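Local coordinates for protein putative oxidoreductase (Magnetospirillum magnetotacticum, PDB 3C1A) that is a putative oxidoreductase of the GFO/IDH/MocA family, probably using a nicotinamide cofactor bound at its Rossmann-fold domain, at residues V123-T128 and S299-G304. Numbering follows the deposited sequence.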
ATOM      1  N   VAL A 123       1.125 -13.595  -5.650  1.00  7.85           N
ATOM      2  CA  VAL A 123       1.642 -12.667  -4.641  1.00 10.35           C
ATOM      3  C   VAL A 123       1.078 -11.284  -4.911  1.00 12.36           C
ATOM      4  O   VAL A 123       1.269 -10.730  -5.994  1.00 13.91           O
ATOM      5  CB  VAL A 123       3.226 -12.641  -4.609  1.00 10.35           C
ATOM      6  CG1 VAL A 123       3.790 -11.606  -3.552  1.00 10.14           C
ATOM      7  CG2 VAL A 123       3.716 -14.054  -4.355  1.00  8.40           C
ATOM      8  N   TRP A 124       0.318 -10.761  -3.949  1.00 12.28           N
ATOM      9  CA  TRP A 124      -0.209  -9.420  -4.026  1.00 13.06           C
ATOM     10  C   TRP A 124       0.528  -8.593  -3.005  1.00 13.33           C
ATOM     11  O   TRP A 124       0.907  -9.104  -1.950  1.00  9.73           O
ATOM     12  CB  TRP A 124      -1.701  -9.405  -3.687  1.00  9.41           C
ATOM     13  CG  TRP A 124      -2.630  -9.983  -4.719  1.00 12.36           C
ATOM     14  CD1 TRP A 124      -2.310 -10.786  -5.761  1.00 14.89           C
ATOM     15  CD2 TRP A 124      -4.053  -9.810  -4.776  1.00  7.95           C
ATOM     16  NE1 TRP A 124      -3.445 -11.139  -6.478  1.00  9.94           N
ATOM     17  CE2 TRP A 124      -4.524 -10.531  -5.906  1.00  9.80           C
ATOM     18  CE3 TRP A 124      -4.966  -9.107  -4.012  1.00 11.46           C
ATOM     19  CZ2 TRP A 124      -5.871 -10.568  -6.265  1.00 12.46           C
ATOM     20  CZ3 TRP A 124      -6.311  -9.159  -4.374  1.00 11.15           C
ATOM     21  CH2 TRP A 124      -6.735  -9.876  -5.482  1.00  9.98           C
ATOM     22  N   VAL A 125       0.744  -7.309  -3.315  1.00 12.95           N
ATOM     23  CA  VAL A 125       1.257  -6.390  -2.326  1.00  9.68           C
ATOM     24  C   VAL A 125       0.110  -5.471  -1.827  1.00  8.75           C
ATOM     25  O   VAL A 125      -0.683  -4.953  -2.611  1.00 12.82           O
ATOM     26  CB  VAL A 125       2.409  -5.579  -2.843  1.00 10.03           C
ATOM     27  CG1 VAL A 125       2.873  -4.576  -1.782  1.00  7.07           C
ATOM     28  CG2 VAL A 125       3.550  -6.532  -3.291  1.00  2.00           C
ATOM     29  N   GLU A 126       0.031  -5.298  -0.514  1.00 11.48           N
ATOM     30  CA  GLU A 126      -1.039  -4.516   0.117  1.00  8.72           C
ATOM     31  C   GLU A 126      -0.767  -3.009   0.074  1.00  6.57           C
ATOM     32  O   GLU A 126      -0.297  -2.414   1.049  1.00  8.81           O
ATOM     33  CB  GLU A 126      -1.296  -4.968   1.569  1.00 13.70           C
ATOM     34  CG  GLU A 126      -2.765  -4.788   2.032  1.00 13.18           C
ATOM     35  CD  GLU A 126      -3.069  -3.410   2.644  1.00 34.61           C
ATOM     36  OE1 GLU A 126      -2.423  -3.051   3.661  1.00 32.59           O
ATOM     37  OE2 GLU A 126      -3.985  -2.709   2.130  1.00 31.20           O
ATOM     38  N   HIS A 127      -1.053  -2.418  -1.069  1.00  9.94           N
ATOM     39  CA  HIS A 127      -0.943  -0.969  -1.294  1.00 12.09           C
ATOM     40  C   HIS A 127      -2.368  -0.495  -1.152  1.00 10.81           C
ATOM     41  O   HIS A 127      -3.185  -0.615  -2.058  1.00 12.41           O
ATOM     42  CB  HIS A 127      -0.445  -0.633  -2.685  1.00 12.06           C
ATOM     43  CG  HIS A 127       0.988  -0.985  -2.951  1.00 14.57           C
ATOM     44  ND1 HIS A 127       1.351  -1.845  -3.958  1.00 16.54           N
ATOM     45  CD2 HIS A 127       2.146  -0.554  -2.386  1.00 12.59           C
ATOM     46  CE1 HIS A 127       2.667  -1.954  -3.988  1.00 15.19           C
ATOM     47  NE2 HIS A 127       3.171  -1.206  -3.023  1.00 13.98           N
ATOM     48  N   THR A 128      -2.676   0.009   0.006  1.00 12.94           N
ATOM     49  CA  THR A 128      -4.074   0.166   0.394  1.00 14.64           C
ATOM     50  C   THR A 128      -4.881   1.042  -0.583  1.00 15.73           C
ATOM     51  O   THR A 128      -6.070   0.816  -0.789  1.00 16.81           O
ATOM     52  CB  THR A 128      -4.131   0.744   1.784  1.00 17.82           C
ATOM     53  OG1 THR A 128      -3.247  -0.020   2.619  1.00 20.34           O
ATOM     54  CG2 THR A 128      -5.547   0.687   2.340  1.00 16.11           C
ATOM     55  N   SER A 299      -3.085  -4.824  -7.344  1.00 15.23           N
ATOM     56  CA  SER A 299      -1.802  -4.498  -6.751  1.00 15.22           C
ATOM     57  C   SER A 299      -0.858  -5.698  -6.789  1.00 16.45           C
ATOM     58  O   SER A 299      -0.527  -6.269  -5.739  1.00 15.57           O
ATOM     59  CB  SER A 299      -2.044  -4.029  -5.317  1.00 13.52           C
ATOM     60  OG  SER A 299      -0.877  -3.465  -4.749  1.00 14.65           O
ATOM     61  N   PRO A 300      -0.396  -6.076  -7.995  1.00 17.96           N
ATOM     62  CA  PRO A 300       0.457  -7.227  -8.138  1.00 17.18           C
ATOM     63  C   PRO A 300       1.867  -7.056  -7.617  1.00 16.58           C
ATOM     64  O   PRO A 300       2.368  -5.945  -7.420  1.00 12.86           O
ATOM     65  CB  PRO A 300       0.523  -7.424  -9.662  1.00 18.49           C
ATOM     66  CG  PRO A 300       0.342  -6.088 -10.207  1.00 18.49           C
ATOM     67  CD  PRO A 300      -0.687  -5.464  -9.310  1.00 17.87           C
ATOM     68  N   LEU A 301       2.510  -8.188  -7.445  1.00 14.43           N
ATOM     69  CA  LEU A 301       3.898  -8.238  -7.082  1.00 14.50           C
ATOM     70  C   LEU A 301       4.797  -7.350  -7.970  1.00 15.86           C
ATOM     71  O   LEU A 301       5.742  -6.705  -7.465  1.00 15.77           O
ATOM     72  CB  LEU A 301       4.366  -9.690  -7.193  1.00 17.92           C
ATOM     73  CG  LEU A 301       5.826  -9.956  -6.862  1.00 16.66           C
ATOM     74  CD1 LEU A 301       6.220  -9.368  -5.523  1.00 17.23           C
ATOM     75  CD2 LEU A 301       5.996 -11.453  -6.899  1.00 20.53           C
ATOM     76  N   GLU A 302       4.540  -7.353  -9.274  1.00 12.89           N
ATOM     77  CA  GLU A 302       5.366  -6.556 -10.214  1.00 16.92           C
ATOM     78  C   GLU A 302       5.288  -5.073  -9.905  1.00 15.19           C
ATOM     79  O   GLU A 302       6.258  -4.339 -10.013  1.00 16.42           O
ATOM     80  CB  GLU A 302       4.930  -6.772 -11.665  1.00 17.12           C
ATOM     81  CG  GLU A 302       5.871  -6.093 -12.671  1.00 28.41           C
ATOM     82  CD  GLU A 302       7.338  -6.426 -12.396  1.00 37.20           C
ATOM     83  OE1 GLU A 302       7.644  -7.629 -12.153  1.00 33.61           O
ATOM     84  OE2 GLU A 302       8.170  -5.481 -12.389  1.00 35.27           O
ATOM     85  N   LEU A 303       4.123  -4.616  -9.517  1.00 12.93           N
ATOM     86  CA  LEU A 303       3.989  -3.242  -9.090  1.00 13.65           C
ATOM     87  C   LEU A 303       4.763  -2.970  -7.810  1.00 14.93           C
ATOM     88  O   LEU A 303       5.390  -1.933  -7.714  1.00 13.94           O
ATOM     89  CB  LEU A 303       2.523  -2.861  -8.908  1.00 13.86           C
ATOM     90  CG  LEU A 303       2.203  -1.395  -8.587  1.00 18.17           C
ATOM     91  CD1 LEU A 303       2.690  -0.453  -9.656  1.00 13.81           C
ATOM     92  CD2 LEU A 303       0.684  -1.192  -8.370  1.00 13.52           C
ATOM     93  N   GLY A 304       4.736  -3.898  -6.849  1.00 13.11           N
ATOM     94  CA  GLY A 304       5.523  -3.761  -5.613  1.00 10.71           C
ATOM     95  C   GLY A 304       7.003  -3.655  -5.927  1.00 14.10           C
ATOM     96  O   GLY A 304       7.734  -2.843  -5.327  1.00 11.57           O
TER
HETATM   97  O   HOH W   1       5.958  -1.959  -2.486  1.00 15.17           O
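Val125 N donates to Ser299 O (2.9 Å) at the edge of the parallel Rossmann sheet, and Leu301 N, in the first turn of helix 301-314, makes a weak bond to Val123 O. Between these two bonds Trp124 and Pro300 form a single beta bridge, a non-hydrogen-bonded antiparallel pair with CA atoms 4.7 Å apart. Pro300 sits at the N-cap position, so the bridge ends where the helix begins.

The side chains extend this link in both directions. Ser299 OG, anti to its backbone N (chi1 -169°), is placed between Val125 O and His127 ND1. It donates to Val125 O across 2.6 Å. The approach is tilted 28° from the carbonyl plane, and His127 N reaches the same oxygen from the same face. His127 ND1 in turn donates to Ser299 OG (2.9 Å). One face of the imidazole carries Val125 CG1, and its NE2 meets a water. Because Gly304 has no side chain, the ring edge at His127 CE1 comes within 3.8 Å of Gly304 CA. Val125 CG2 packs on the same CA, leaving no room there for a beta carbon. At the other end, Val123 and Leu301 cross obliquely, with Val123 CB 3.8 Å from Leu301 CD2.

His127 also touches Lys100 of the Glu-Lys-Pro motif, which in relatives lies by the nicotinamide cofactor, and probably does here. The chemistry illustrates how a buried hydroxyl can be donor and acceptor at once: the relay from His127 ND1 through Ser299 OG to Val125 O joins the strand's end to the segment leading into the helix. With Gly304 CA and Val125 CG1 it restrains the imidazole, while the helix itself is held by the weak Leu301 N bond and by packing of Leu301 and Gly304.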